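Local coordinates for protein beta-lactamase (Francisella tularensis subsp. tularensis, PDB 3P09) that probably hydrolyses the beta-lactam ring of antibiotics to give a substituted beta-amino acid, as a serine enzyme of the class A beta-lactamase family, at residues A[37-42]-A[257-262]; A[59-64]-A[173-178]; A[63-68]-A[238-243]; A[163-168]-A[231-236]. All blocks are in the same frame, centred on the assembly; numbering follows the deposited sequence. Where two conformers were deposited one is given.

How the interactions relate
The four contacts show how segments distant in sequence can meet at one end of a sheet, next to the probable active site. Interaction 1 pairs strand 38-44 with the central strand 253-260 of the sheet, and interaction 2, its centre about 10 Å away, packs Phe60 and Pro178 against that pair. Interactions 2 and 3 share Cys63 and Ser64 and have centres about 8 Å apart; Asn240 ND2 of interaction 3 lies 2.9 Å from Pro61 O of interaction 2. Interaction 4 joins them through the disulfide, Cys63 SG to Cys233 SG at 2.1 Å. Ser64 and Lys67 form an SxxK pattern consistent with the family's nucleophile and its lysine, and the sulfate at Thr232 lies in this region.

Interaction 1 of 4, residues A[37-42]-A[257-262]; sequences GKIGIY and ILYTNP. With SO4 (sulfate ion), chain D; SO4 (sulfate ion), chain G.
Four backbone hydrogen bonds zip strands 38-42 and 257-260 together, their short axes running antiparallel at 168°. Lys38 and Thr260 form one hydrogen-bonded pair and Gly40 and Leu258 the next. Lys38 N reaches Thr260 O at 2.7 Å, almost along the C=O axis, whereas Gly40 N meets Leu258 O, also at 2.7 Å, within the carbonyl plane. Between and beyond these rungs lie the non-hydrogen-bonded pairs Ile39-Tyr259 and Ile41-Ile257, whose side chains share one face. CG1 of Ile257 is anti to the carbonyl carbon (chi1 -56°), which leaves CG2 anti to the backbone N, so that this methyl sits 3.4 Å from Ile41 CD1, tighter than van der Waals contact, and 3.8 Å from Ile39 CD1. Ile39 and Ile41 each lie alongside Ile257, pointing the same way. Tyr259 brings CD1 to 3.2 Å from Lys38 O, and its hydroxyl is held by Asp36 O. At the strand entrance Gly37 CA lies 3.3 Å from Thr260 O, where a CB would collide with that oxygen.

Further out, helix 271-289 packs on the isoleucine face through Ile273, Ile274 and Ile281, while Phe60 and Pro178 approach Leu258 from the other face. The ends of two side chains leave the strand pair: Tyr42 OH makes a very short 2.5 Å hydrogen bond to sulfate O3, and Lys38 NZ binds another sulfate weakly. Both anions probably come from the crystallisation liquor. Joining the first strand of the sheet to its last in chain order, this pairing is a hallmark of the antiparallel 2-1-5-4-3 sheet of the class A beta-lactamase fold.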
loop_
_atom_site.group_PDB
_atom_site.type_symbol
_atom_site.label_atom_id
_atom_site.label_comp_id
_atom_site.label_asym_id
_atom_site.label_seq_id
_atom_site.Cartn_x
_atom_site.Cartn_y
_atom_site.Cartn_z
ATOM N N GLY A 37 13.530 13.627 9.291
ATOM C CA GLY A 37 13.299 12.290 8.775
ATOM C C GLY A 37 13.662 12.115 7.314
ATOM O O GLY A 37 14.432 12.900 6.743
ATOM N N LYS A 38 13.112 11.065 6.708
ATOM C CA LYS A 38 13.487 10.672 5.357
ATOM C C LYS A 38 12.242 10.476 4.509
ATOM O O LYS A 38 11.254 9.898 4.968
ATOM C CB LYS A 38 14.287 9.368 5.396
ATOM C CG LYS A 38 15.668 9.515 6.022
ATOM C CD LYS A 38 16.734 9.715 4.961
ATOM C CE LYS A 38 18.032 10.192 5.581
ATOM N NZ LYS A 38 18.971 10.709 4.547
ATOM N N ILE A 39 12.288 10.961 3.274
ATOM C CA ILE A 39 11.203 10.707 2.345
ATOM C C ILE A 39 11.729 9.838 1.203
ATOM O O ILE A 39 12.861 10.009 0.754
ATOM C CB ILE A 39 10.611 12.011 1.802
ATOM C CG1 ILE A 39 9.304 11.728 1.056
ATOM C CG2 ILE A 39 11.613 12.703 0.891
ATOM C CD1 ILE A 39 8.121 12.461 1.594
ATOM N N GLY A 40 10.919 8.883 0.762
ATOM C CA GLY A 40 11.332 7.963 -0.284
ATOM C C GLY A 40 10.298 7.997 -1.387
ATOM O O GLY A 40 9.098 7.960 -1.115
ATOM N N ILE A 41 10.766 8.069 -2.627
ATOM C CA ILE A 41 9.915 8.310 -3.782
ATOM C C ILE A 41 10.313 7.375 -4.926
ATOM O O ILE A 41 11.500 7.217 -5.225
ATOM C CB ILE A 41 10.110 9.761 -4.324
ATOM C CG1 ILE A 41 9.850 10.824 -3.245
ATOM C CG2 ILE A 41 9.263 9.997 -5.570
ATOM C CD1 ILE A 41 8.530 10.723 -2.574
ATOM N N TYR A 42 9.338 6.753 -5.571
ATOM C CA TYR A 42 9.631 6.047 -6.806
ATOM C C TYR A 42 8.448 6.133 -7.744
ATOM O O TYR A 42 7.301 5.992 -7.315
ATOM C CB TYR A 42 9.982 4.584 -6.537
ATOM C CG TYR A 42 10.707 3.919 -7.701
ATOM C CD1 TYR A 42 10.051 3.030 -8.535
ATOM C CD2 TYR A 42 12.050 4.189 -7.956
ATOM C CE1 TYR A 42 10.706 2.423 -9.584
ATOM C CE2 TYR A 42 12.711 3.586 -9.007
ATOM C CZ TYR A 42 12.029 2.708 -9.819
ATOM O OH TYR A 42 12.666 2.100 -10.870
ATOM N N ILE A 257 5.261 6.896 -2.242
ATOM C CA ILE A 257 5.886 7.907 -1.390
ATOM C C ILE A 257 5.846 7.408 0.050
ATOM O O ILE A 257 4.762 7.175 0.597
ATOM C CB ILE A 257 5.153 9.262 -1.479
ATOM C CG1 ILE A 257 5.086 9.751 -2.929
ATOM C CG2 ILE A 257 5.832 10.283 -0.590
ATOM C CD1 ILE A 257 4.297 11.041 -3.110
ATOM N N LEU A 258 7.022 7.195 0.645
ATOM C CA LEU A 258 7.111 6.667 2.003
ATOM C C LEU A 258 7.837 7.700 2.849
ATOM O O LEU A 258 8.767 8.364 2.376
ATOM C CB LEU A 258 7.869 5.338 2.030
ATOM C CG LEU A 258 7.488 4.344 0.910
ATOM C CD1 LEU A 258 8.324 3.074 1.020
ATOM C CD2 LEU A 258 6.016 3.985 0.918
ATOM N N TYR A 259 7.411 7.857 4.092
ATOM C CA TYR A 259 8.030 8.857 4.951
ATOM C C TYR A 259 8.216 8.260 6.330
ATOM O O TYR A 259 7.317 7.596 6.836
ATOM C CB TYR A 259 7.185 10.145 5.030
ATOM C CG TYR A 259 7.721 11.099 6.062
ATOM C CD1 TYR A 259 8.893 11.800 5.831
ATOM C CD2 TYR A 259 7.079 11.275 7.291
ATOM C CE1 TYR A 259 9.421 12.653 6.794
ATOM C CE2 TYR A 259 7.598 12.139 8.256
ATOM C CZ TYR A 259 8.772 12.822 7.997
ATOM O OH TYR A 259 9.313 13.679 8.940
ATOM N N THR A 260 9.382 8.479 6.927
ATOM C CA THR A 260 9.603 8.048 8.299
ATOM C C THR A 260 10.655 8.924 8.964
ATOM O O THR A 260 11.515 9.508 8.292
ATOM C CB THR A 260 10.012 6.547 8.372
ATOM O OG1 THR A 260 9.916 6.077 9.721
ATOM C CG2 THR A 260 11.420 6.338 7.859
ATOM N N ASN A 261 10.563 9.042 10.282
ATOM C CA ASN A 261 11.597 9.713 11.069
ATOM C C ASN A 261 12.186 8.662 11.986
ATOM O O ASN A 261 11.646 8.392 13.054
ATOM C CB ASN A 261 10.991 10.879 11.875
ATOM C CG ASN A 261 12.023 11.629 12.712
ATOM O OD1 ASN A 261 13.171 11.198 12.855
ATOM N ND2 ASN A 261 11.599 12.757 13.294
ATOM N N PRO A 262 13.292 8.043 11.560
ATOM C CA PRO A 262 13.846 6.936 12.333
ATOM C C PRO A 262 14.448 7.414 13.651
ATOM O O PRO A 262 14.799 6.573 14.479
ATOM C CB PRO A 262 14.939 6.395 11.418
ATOM C CG PRO A 262 15.384 7.585 10.642
ATOM C CD PRO A 262 14.182 8.457 10.460
HETATM S S SO4 D . 15.899 3.034 -11.737
HETATM O O1 SO4 D . 15.209 4.182 -12.322
HETATM O O2 SO4 D . 17.205 3.451 -11.235
HETATM O O3 SO4 D . 15.120 2.488 -10.632
HETATM O O4 SO4 D . 16.079 2.005 -12.757
HETATM S S SO4 G . 22.648 11.593 3.842
HETATM O O1 SO4 G . 21.534 12.536 3.945
HETATM O O2 SO4 G . 23.867 12.214 4.356
HETATM O O3 SO4 G . 22.348 10.398 4.627
HETATM O O4 SO4 G . 22.853 11.227 2.441
#

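Interaction 2 of 4, residues A[59-64]-A[173-178]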
loop_
_atom_site.group_PDB
_atom_site.type_symbol
_atom_site.label_atom_id
_atom_site.label_comp_id
_atom_site.label_asym_id
_atom_site.label_seq_id
_atom_site.Cartn_x
_atom_site.Cartn_y
_atom_site.Cartn_z
ATOM N N HIS A 59 15.042 1.768 3.368
ATOM C CA HIS A 59 13.970 0.937 3.920
ATOM C C HIS A 59 13.110 1.719 4.916
ATOM O O HIS A 59 13.629 2.374 5.827
ATOM C CB HIS A 59 14.539 -0.325 4.590
ATOM C CG HIS A 59 15.069 -1.342 3.626
ATOM N ND1 HIS A 59 14.431 -2.539 3.384
ATOM C CD2 HIS A 59 16.187 -1.351 2.863
ATOM C CE1 HIS A 59 15.127 -3.237 2.506
ATOM N NE2 HIS A 59 16.197 -2.537 2.171
ATOM N N PHE A 60 11.795 1.628 4.721
ATOM C CA PHE A 60 10.788 2.340 5.487
ATOM C C PHE A 60 9.794 1.329 6.077
ATOM O O PHE A 60 9.467 0.333 5.446
ATOM C CB PHE A 60 9.965 3.245 4.551
ATOM C CG PHE A 60 10.738 4.403 3.955
ATOM C CD1 PHE A 60 11.568 4.213 2.856
ATOM C CD2 PHE A 60 10.606 5.681 4.485
ATOM C CE1 PHE A 60 12.265 5.271 2.298
ATOM C CE2 PHE A 60 11.304 6.756 3.940
ATOM C CZ PHE A 60 12.138 6.554 2.845
ATOM N N PRO A 61 9.263 1.616 7.269
ATOM C CA PRO A 61 8.142 0.799 7.768
ATOM C C PRO A 61 7.057 0.665 6.688
ATOM O O PRO A 61 6.662 1.672 6.100
ATOM C CB PRO A 61 7.598 1.631 8.938
ATOM C CG PRO A 61 8.813 2.404 9.428
ATOM C CD PRO A 61 9.605 2.732 8.166
ATOM N N ILE A 62 6.587 -0.549 6.422
ATOM C CA ILE A 62 5.562 -0.736 5.398
ATOM C C ILE A 62 4.166 -0.430 5.959
ATOM O O ILE A 62 3.305 0.079 5.254
ATOM C CB ILE A 62 5.625 -2.157 4.765
ATOM C CG1 ILE A 62 4.743 -2.222 3.503
ATOM C CG2 ILE A 62 5.245 -3.242 5.777
ATOM C CD1 ILE A 62 4.834 -3.571 2.756
ATOM N N CYS A 63 3.954 -0.715 7.239
ATOM C CA CYS A 63 2.661 -0.440 7.860
ATOM C C CYS A 63 1.548 -1.126 7.052
ATOM O O CYS A 63 1.759 -2.191 6.471
ATOM C CB CYS A 63 2.421 1.080 7.944
ATOM S SG CYS A 63 3.850 2.039 8.570
ATOM N N SER A 64 0.380 -0.495 6.985
ATOM C CA SER A 64 -0.780 -1.080 6.323
ATOM C C SER A 64 -0.636 -1.238 4.814
ATOM O O SER A 64 -1.478 -1.857 4.180
ATOM C CB SER A 64 -2.036 -0.262 6.622
ATOM O OG SER A 64 -2.532 -0.586 7.907
ATOM N N ILE A 173 13.183 -5.572 9.119
ATOM C CA ILE A 173 11.972 -6.335 9.414
ATOM C C ILE A 173 10.755 -5.423 9.322
ATOM O O ILE A 173 10.765 -4.305 9.845
ATOM C CB ILE A 173 12.035 -6.971 10.826
ATOM C CG1 ILE A 173 13.225 -7.927 10.937
ATOM C CG2 ILE A 173 10.735 -7.673 11.174
ATOM C CD1 ILE A 173 13.242 -9.010 9.915
ATOM N N ASN A 174 9.715 -5.912 8.647
ATOM C CA ASN A 174 8.471 -5.161 8.440
ATOM C C ASN A 174 8.702 -3.833 7.735
ATOM O O ASN A 174 8.012 -2.859 7.997
ATOM C CB ASN A 174 7.715 -4.985 9.765
ATOM C CG ASN A 174 7.320 -6.325 10.384
ATOM O OD1 ASN A 174 7.184 -7.323 9.678
ATOM N ND2 ASN A 174 7.124 -6.348 11.700
ATOM N N LYS A 175 9.688 -3.814 6.838
ATOM C CA LYS A 175 9.968 -2.633 6.024
ATOM C C LYS A 175 9.998 -2.973 4.535
ATOM O O LYS A 175 10.079 -4.142 4.154
ATOM C CB LYS A 175 11.299 -2.006 6.429
ATOM C CG LYS A 175 11.276 -1.422 7.836
ATOM C CD LYS A 175 12.487 -0.575 8.120
ATOM C CE LYS A 175 12.490 -0.097 9.580
ATOM N NZ LYS A 175 13.819 0.476 9.991
ATOM N N THR A 176 9.914 -1.944 3.702
ATOM C CA THR A 176 10.059 -2.129 2.258
ATOM C C THR A 176 10.822 -0.913 1.729
ATOM O O THR A 176 11.145 -0.012 2.507
ATOM C CB THR A 176 8.665 -2.255 1.587
ATOM O OG1 THR A 176 8.819 -2.500 0.180
ATOM C CG2 THR A 176 7.854 -0.979 1.793
ATOM N N THR A 177 11.104 -0.872 0.425
ATOM C CA THR A 177 11.733 0.303 -0.188
ATOM C C THR A 177 10.746 0.939 -1.162
ATOM O O THR A 177 9.845 0.258 -1.666
ATOM C CB THR A 177 12.997 -0.075 -1.016
ATOM O OG1 THR A 177 12.622 -0.980 -2.068
ATOM C CG2 THR A 177 14.082 -0.724 -0.128
ATOM N N PRO A 178 10.908 2.244 -1.440
ATOM C CA PRO A 178 10.014 2.854 -2.431
ATOM C C PRO A 178 10.062 2.109 -3.772
ATOM O O PRO A 178 9.037 1.904 -4.406
ATOM C CB PRO A 178 10.559 4.276 -2.566
ATOM C CG PRO A 178 11.204 4.573 -1.212
ATOM C CD PRO A 178 11.813 3.232 -0.813
HETATM O O HOH W 1 13.553 3.027 8.663
HETATM O O HOH W 2 5.735 -1.609 9.255
#
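Short antiparallel strands 60-61 and 175-176 make a ribbon whose tightly packed parts contrast with its water-bridged ends. In the compact part, Phe60 and Thr176 form a hydrogen-bonded pair: Phe60 N points almost straight at Thr176 O, 2.8 Å away at 171°, and Thr176 N returns a hydrogen bond to Phe60 O. The Phe60 ring, with CG anti to the carbonyl carbon, brings CE1 to 3.7 Å from Pro178 CG, the two side chains crossing at about a right angle. Ile62 likewise crosses Thr176, CG1 lying 3.8 Å from the Thr176 CG2 methyl. Ile62 N donates to Asn174 O at 3.1 Å, coming from above the carbonyl plane. Thr176 OG1 is hydrogen-bonded to Thr155 OG1.

The partly exposed His59 lies at a looser end. Thr177 CG2 stands 3.6 Å over the centre of the imidazole of His59, a CH-pi contact, while Thr177 OG1 (chi1 60°) N-caps the helix that follows by accepting from Ala180 N. On this side one water links Lys175 NZ, 2.9 Å away, to His59 O; at the far end of the ribbon a second spans Cys63 N and Asn174 O. The extended Lys175 chain runs past Phe60 O and ends with its ammonium on Gln168 O. Apolar packing thus fixes the ribbon between two water-bridged ends, and a cationic group, probably stabilised by neighbouring carbonyls and water, ties it to the 163-168 region.

Interaction 3 of 4, residues A[63-68]-A[238-243]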
loop_
_atom_site.group_PDB
_atom_site.type_symbol
_atom_site.label_atom_id
_atom_site.label_comp_id
_atom_site.label_asym_id
_atom_site.label_seq_id
_atom_site.Cartn_x
_atom_site.Cartn_y
_atom_site.Cartn_z
ATOM N N CYS A 63 3.954 -0.715 7.239
ATOM C CA CYS A 63 2.661 -0.440 7.860
ATOM C C CYS A 63 1.548 -1.126 7.052
ATOM O O CYS A 63 1.759 -2.191 6.471
ATOM C CB CYS A 63 2.421 1.080 7.944
ATOM S SG CYS A 63 3.850 2.039 8.570
ATOM N N SER A 64 0.380 -0.495 6.985
ATOM C CA SER A 64 -0.780 -1.080 6.323
ATOM C C SER A 64 -0.636 -1.238 4.814
ATOM O O SER A 64 -1.478 -1.857 4.180
ATOM C CB SER A 64 -2.036 -0.262 6.622
ATOM O OG SER A 64 -2.532 -0.586 7.907
ATOM N N VAL A 65 0.417 -0.688 4.227
ATOM C CA VAL A 65 0.597 -0.863 2.784
ATOM C C VAL A 65 0.686 -2.355 2.395
ATOM O O VAL A 65 0.313 -2.748 1.289
ATOM C CB VAL A 65 1.821 -0.080 2.272
ATOM C CG1 VAL A 65 2.078 -0.377 0.793
ATOM C CG2 VAL A 65 1.599 1.420 2.474
ATOM N N PHE A 66 1.176 -3.189 3.306
ATOM C CA PHE A 66 1.289 -4.616 3.012
ATOM C C PHE A 66 -0.064 -5.176 2.559
ATOM O O PHE A 66 -0.125 -6.194 1.875
ATOM C CB PHE A 66 1.828 -5.395 4.229
ATOM C CG PHE A 66 0.759 -5.908 5.164
ATOM C CD1 PHE A 66 0.235 -5.094 6.159
ATOM C CD2 PHE A 66 0.296 -7.217 5.059
ATOM C CE1 PHE A 66 -0.744 -5.571 7.020
ATOM C CE2 PHE A 66 -0.683 -7.695 5.906
ATOM C CZ PHE A 66 -1.208 -6.871 6.889
ATOM N N LYS A 67 -1.157 -4.513 2.932
ATOM C CA LYS A 67 -2.473 -5.074 2.610
ATOM C C LYS A 67 -2.734 -5.217 1.098
ATOM O O LYS A 67 -3.521 -6.068 0.693
ATOM C CB LYS A 67 -3.598 -4.298 3.321
ATOM C CG LYS A 67 -3.555 -4.498 4.843
ATOM C CD LYS A 67 -4.355 -3.436 5.600
ATOM C CE LYS A 67 -4.202 -3.656 7.114
ATOM N NZ LYS A 67 -4.873 -2.568 7.889
ATOM N N PHE A 68 -2.083 -4.412 0.258
ATOM C CA PHE A 68 -2.293 -4.597 -1.184
ATOM C C PHE A 68 -1.524 -5.800 -1.730
ATOM O O PHE A 68 -1.961 -6.446 -2.686
ATOM C CB PHE A 68 -2.069 -3.303 -2.011
ATOM C CG PHE A 68 -0.629 -3.056 -2.443
ATOM C CD1 PHE A 68 -0.037 -3.816 -3.454
ATOM C CD2 PHE A 68 0.101 -2.012 -1.876
ATOM C CE1 PHE A 68 1.271 -3.567 -3.867
ATOM C CE2 PHE A 68 1.426 -1.755 -2.279
ATOM C CZ PHE A 68 2.002 -2.536 -3.278
ATOM N N ALA A 238 5.752 7.265 10.682
ATOM C CA ALA A 238 5.666 6.507 9.428
ATOM C C ALA A 238 4.344 6.756 8.730
ATOM O O ALA A 238 3.273 6.429 9.255
ATOM C CB ALA A 238 5.882 5.001 9.666
ATOM N N THR A 239 4.427 7.334 7.539
ATOM C CA THR A 239 3.237 7.745 6.799
ATOM C C THR A 239 3.476 7.416 5.332
ATOM O O THR A 239 4.416 7.939 4.734
ATOM C CB THR A 239 3.020 9.274 6.942
ATOM O OG1 THR A 239 3.225 9.676 8.308
ATOM C CG2 THR A 239 1.610 9.668 6.507
ATOM N N ASN A 240 2.657 6.529 4.758
ATOM C CA ASN A 240 2.907 6.050 3.392
ATOM C C ASN A 240 1.695 6.201 2.496
ATOM O O ASN A 240 0.555 6.201 2.963
ATOM C CB ASN A 240 3.299 4.556 3.364
ATOM C CG ASN A 240 4.503 4.221 4.226
ATOM O OD1 ASN A 240 5.375 5.048 4.471
ATOM N ND2 ASN A 240 4.565 2.972 4.663
ATOM N N ASP A 241 1.937 6.316 1.195
ATOM C CA ASP A 241 0.856 6.211 0.230
ATOM C C ASP A 241 1.448 5.631 -1.044
ATOM O O ASP A 241 2.453 6.133 -1.529
ATOM C CB ASP A 241 0.204 7.584 -0.021
ATOM C CG ASP A 241 -1.149 7.473 -0.730
ATOM O OD1 ASP A 241 -1.704 6.354 -0.831
ATOM O OD2 ASP A 241 -1.665 8.516 -1.165
ATOM N N VAL A 242 0.857 4.555 -1.559
ATOM C CA VAL A 242 1.347 3.951 -2.806
ATOM C C VAL A 242 0.180 3.859 -3.774
ATOM O O VAL A 242 -0.893 3.330 -3.435
ATOM C CB VAL A 242 1.976 2.560 -2.579
ATOM C CG1 VAL A 242 2.532 1.987 -3.888
ATOM C CG2 VAL A 242 3.068 2.637 -1.520
ATOM N N ALA A 243 0.384 4.372 -4.983
ATOM C CA ALA A 243 -0.733 4.691 -5.849
ATOM C C ALA A 243 -0.518 4.248 -7.276
ATOM O O ALA A 243 0.621 4.101 -7.729
ATOM C CB ALA A 243 -0.985 6.177 -5.816
#
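Alternate residues of strand 239-243 and the residue before it present a row of side chains, Ala238, Asn240 and Val242, to residues 63-68, the lead-in and first turn of helix 66-80. Three bumps come to meet them. Cys63, its SG anti to the carbonyl carbon (chi1 -46°), fits the disulfide sulfur, bonded to Cys233, 3.8 Å from Ala238 CB and beside the amide of Asn240. Val65 sits in the hollow between Asn240 and Val242. Its two methyls diverge, Val65 CG2 pressing 3.7 Å from Asn240 CB while Val65 CG1 reaches Val242 CG2 at 3.9 Å, and in each case the side chains cross at about a right angle. Phe68 closes the series more loosely, CE2 approaching Val242 CG1 to 4.2 Å. Ile181 and Ile185 of helix 178-190 extend this apolar layer.

Asn240 is the polar member of the row; ND2 donates to Pro61 O, so the amide is engaged while buried. Ser64 and Lys67 take no part in these touches, and Lys67 NZ gives a 3.1 Å hydrogen bond to Ser64 OG. The chemistry is thus divided: carbon and disulfide sulfur seat the helix start on the sheet, leaving the serine-lysine pair, probably the catalytic one, to polar neighbours such as Ser125.

Interaction 4 of 4, residues A[163-168]-A[231-236]; sequences EINYTQ and GTCGQY. With SO4 (sulfate ion), chain F.
Gln235 turns its CG into the crowded position between backbone N and carbonyl carbon (chi1 54°) and then runs extended (chi2 162°), which carries its amide alongside the backbone of Asn165 to Thr167. Thr167 adopts the same crowded position for OG1 (chi1 56°), and Asn165 swings CG anti to the carbonyl carbon, toward Cys233. Between these groups a water accepts from Gln235 NE2 at 2.7 Å, donates to Asn165 O at 2.8 Å and is hydrogen-bonded to Thr167 OG1 at 2.7 Å, lying at the edge of the Tyr236 ring. Gln235 NE2 and Thr167 N, two donors, stand only 3.0 Å apart without bonding. Asn165 O also sits 3.4 Å from Cys233 SG.

Tyr236 slides past Thr167 in the opposite direction, and a second water bridges its OH to Gln168 OE1. Thr232 OG1 holds a sulfate O1 at 2.6 Å, an ion that Thr230 and Ser125 also bind. Asn165 ND2 makes a weak hydrogen bond to Glu161 OE1. This seating of a loop on the end of strand 225-232 is consistent with the Omega loop beside the class A active site, with the Cys63-Cys233 disulfide at its margin, as in class A carbapenemases.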
loop_
_atom_site.group_PDB
_atom_site.type_symbol
_atom_site.label_atom_id
_atom_site.label_comp_id
_atom_site.label_asym_id
_atom_site.label_seq_id
_atom_site.Cartn_x
_atom_site.Cartn_y
_atom_site.Cartn_z
ATOM N N GLU A 163 0.973 -6.075 14.905
ATOM C CA GLU A 163 2.418 -6.204 15.138
ATOM C C GLU A 163 3.259 -5.730 13.941
ATOM O O GLU A 163 4.371 -5.250 14.123
ATOM C CB GLU A 163 2.795 -7.641 15.528
ATOM C CG GLU A 163 4.282 -7.808 15.830
ATOM C CD GLU A 163 4.648 -9.178 16.376
ATOM O OE1 GLU A 163 3.852 -10.128 16.215
ATOM O OE2 GLU A 163 5.747 -9.301 16.969
ATOM N N ILE A 164 2.719 -5.862 12.730
ATOM C CA ILE A 164 3.398 -5.402 11.512
ATOM C C ILE A 164 3.835 -3.942 11.629
ATOM O O ILE A 164 4.769 -3.505 10.957
ATOM C CB ILE A 164 2.491 -5.565 10.256
ATOM C CG1 ILE A 164 3.186 -5.075 8.978
ATOM C CG2 ILE A 164 1.193 -4.756 10.407
ATOM C CD1 ILE A 164 4.248 -5.952 8.451
ATOM N N ASN A 165 3.159 -3.183 12.481
ATOM C CA ASN A 165 3.428 -1.752 12.593
ATOM C C ASN A 165 4.689 -1.390 13.375
ATOM O O ASN A 165 5.133 -0.238 13.352
ATOM C CB ASN A 165 2.225 -1.044 13.221
ATOM C CG ASN A 165 1.024 -1.053 12.311
ATOM O OD1 ASN A 165 1.126 -0.693 11.147
ATOM N ND2 ASN A 165 -0.107 -1.489 12.825
ATOM N N TYR A 166 5.259 -2.363 14.072
ATOM C CA TYR A 166 6.379 -2.090 14.968
ATOM C C TYR A 166 7.692 -2.445 14.318
ATOM O O TYR A 166 7.906 -3.579 13.889
ATOM C CB TYR A 166 6.237 -2.876 16.259
ATOM C CG TYR A 166 4.820 -2.902 16.763
ATOM C CD1 TYR A 166 4.017 -1.773 16.685
ATOM C CD2 TYR A 166 4.278 -4.063 17.303
ATOM C CE1 TYR A 166 2.703 -1.796 17.128
ATOM C CE2 TYR A 166 2.973 -4.095 17.763
ATOM C CZ TYR A 166 2.194 -2.958 17.671
ATOM O OH TYR A 166 0.899 -3.000 18.126
ATOM N N THR A 167 8.568 -1.457 14.220
ATOM C CA THR A 167 9.851 -1.681 13.588
ATOM C C THR A 167 10.936 -1.170 14.510
ATOM O O THR A 167 10.660 -0.621 15.581
ATOM C CB THR A 167 9.959 -0.925 12.229
ATOM O OG1 THR A 167 9.711 0.477 12.425
ATOM C CG2 THR A 167 8.945 -1.467 11.225
ATOM N N GLN A 168 12.179 -1.350 14.092
ATOM C CA GLN A 168 13.301 -0.726 14.773
ATOM C C GLN A 168 14.125 -0.023 13.711
ATOM O O GLN A 168 14.193 -0.491 12.570
ATOM C CB GLN A 168 14.133 -1.769 15.515
ATOM C CG GLN A 168 13.325 -2.625 16.485
ATOM C CD GLN A 168 12.810 -1.841 17.683
ATOM O OE1 GLN A 168 13.247 -0.719 17.941
ATOM N NE2 GLN A 168 11.877 -2.434 18.424
ATOM N N GLY A 231 -0.580 3.735 4.437
ATOM C CA GLY A 231 -0.040 3.037 5.585
ATOM C C GLY A 231 0.315 4.068 6.631
ATOM O O GLY A 231 0.880 5.115 6.316
ATOM N N THR A 232 -0.016 3.769 7.880
ATOM C CA THR A 232 0.260 4.678 8.975
ATOM C C THR A 232 0.612 3.854 10.219
ATOM O O THR A 232 -0.282 3.301 10.857
ATOM C CB THR A 232 -0.982 5.555 9.262
ATOM O OG1 THR A 232 -1.547 6.015 8.024
ATOM C CG2 THR A 232 -0.596 6.741 10.096
ATOM N N CYS A 233 1.899 3.745 10.557
ATOM C CA CYS A 233 2.299 2.868 11.668
ATOM C C CYS A 233 1.844 3.347 13.046
ATOM O O CYS A 233 1.551 2.530 13.934
ATOM C CB CYS A 233 3.823 2.620 11.684
ATOM S SG CYS A 233 4.352 1.400 10.453
ATOM N N GLY A 234 1.830 4.664 13.232
ATOM C CA GLY A 234 1.589 5.247 14.539
ATOM C C GLY A 234 2.863 5.338 15.357
ATOM O O GLY A 234 2.825 5.592 16.564
ATOM N N GLN A 235 3.998 5.113 14.704
ATOM C CA GLN A 235 5.287 5.385 15.321
ATOM C C GLN A 235 6.292 5.770 14.243
ATOM O O GLN A 235 6.059 5.514 13.064
ATOM C CB GLN A 235 5.779 4.180 16.117
ATOM C CG GLN A 235 5.822 2.890 15.333
ATOM C CD GLN A 235 6.711 1.843 15.986
ATOM O OE1 GLN A 235 6.705 1.673 17.207
ATOM N NE2 GLN A 235 7.492 1.140 15.165
ATOM N N TYR A 236 7.397 6.383 14.663
ATOM C CA TYR A 236 8.437 6.874 13.754
ATOM C C TYR A 236 7.857 7.714 12.620
ATOM O O TYR A 236 8.359 7.682 11.488
ATOM C CB TYR A 236 9.283 5.721 13.204
ATOM C CG TYR A 236 10.056 4.995 14.274
ATOM C CD1 TYR A 236 11.120 5.611 14.935
ATOM C CD2 TYR A 236 9.723 3.694 14.635
ATOM C CE1 TYR A 236 11.829 4.946 15.927
ATOM C CE2 TYR A 236 10.426 3.023 15.625
ATOM C CZ TYR A 236 11.473 3.649 16.266
ATOM O OH TYR A 236 12.169 2.971 17.243
HETATM S S SO4 F . -3.775 3.294 7.355
HETATM O O1 SO4 F . -3.794 4.695 7.716
HETATM O O2 SO4 F . -2.817 2.569 8.182
HETATM O O3 SO4 F . -5.102 2.764 7.572
HETATM O O4 SO4 F . -3.382 3.160 5.965
HETATM O O HOH W 3 7.198 1.439 12.505
HETATM O O HOH W 4 11.179 0.814 18.422
#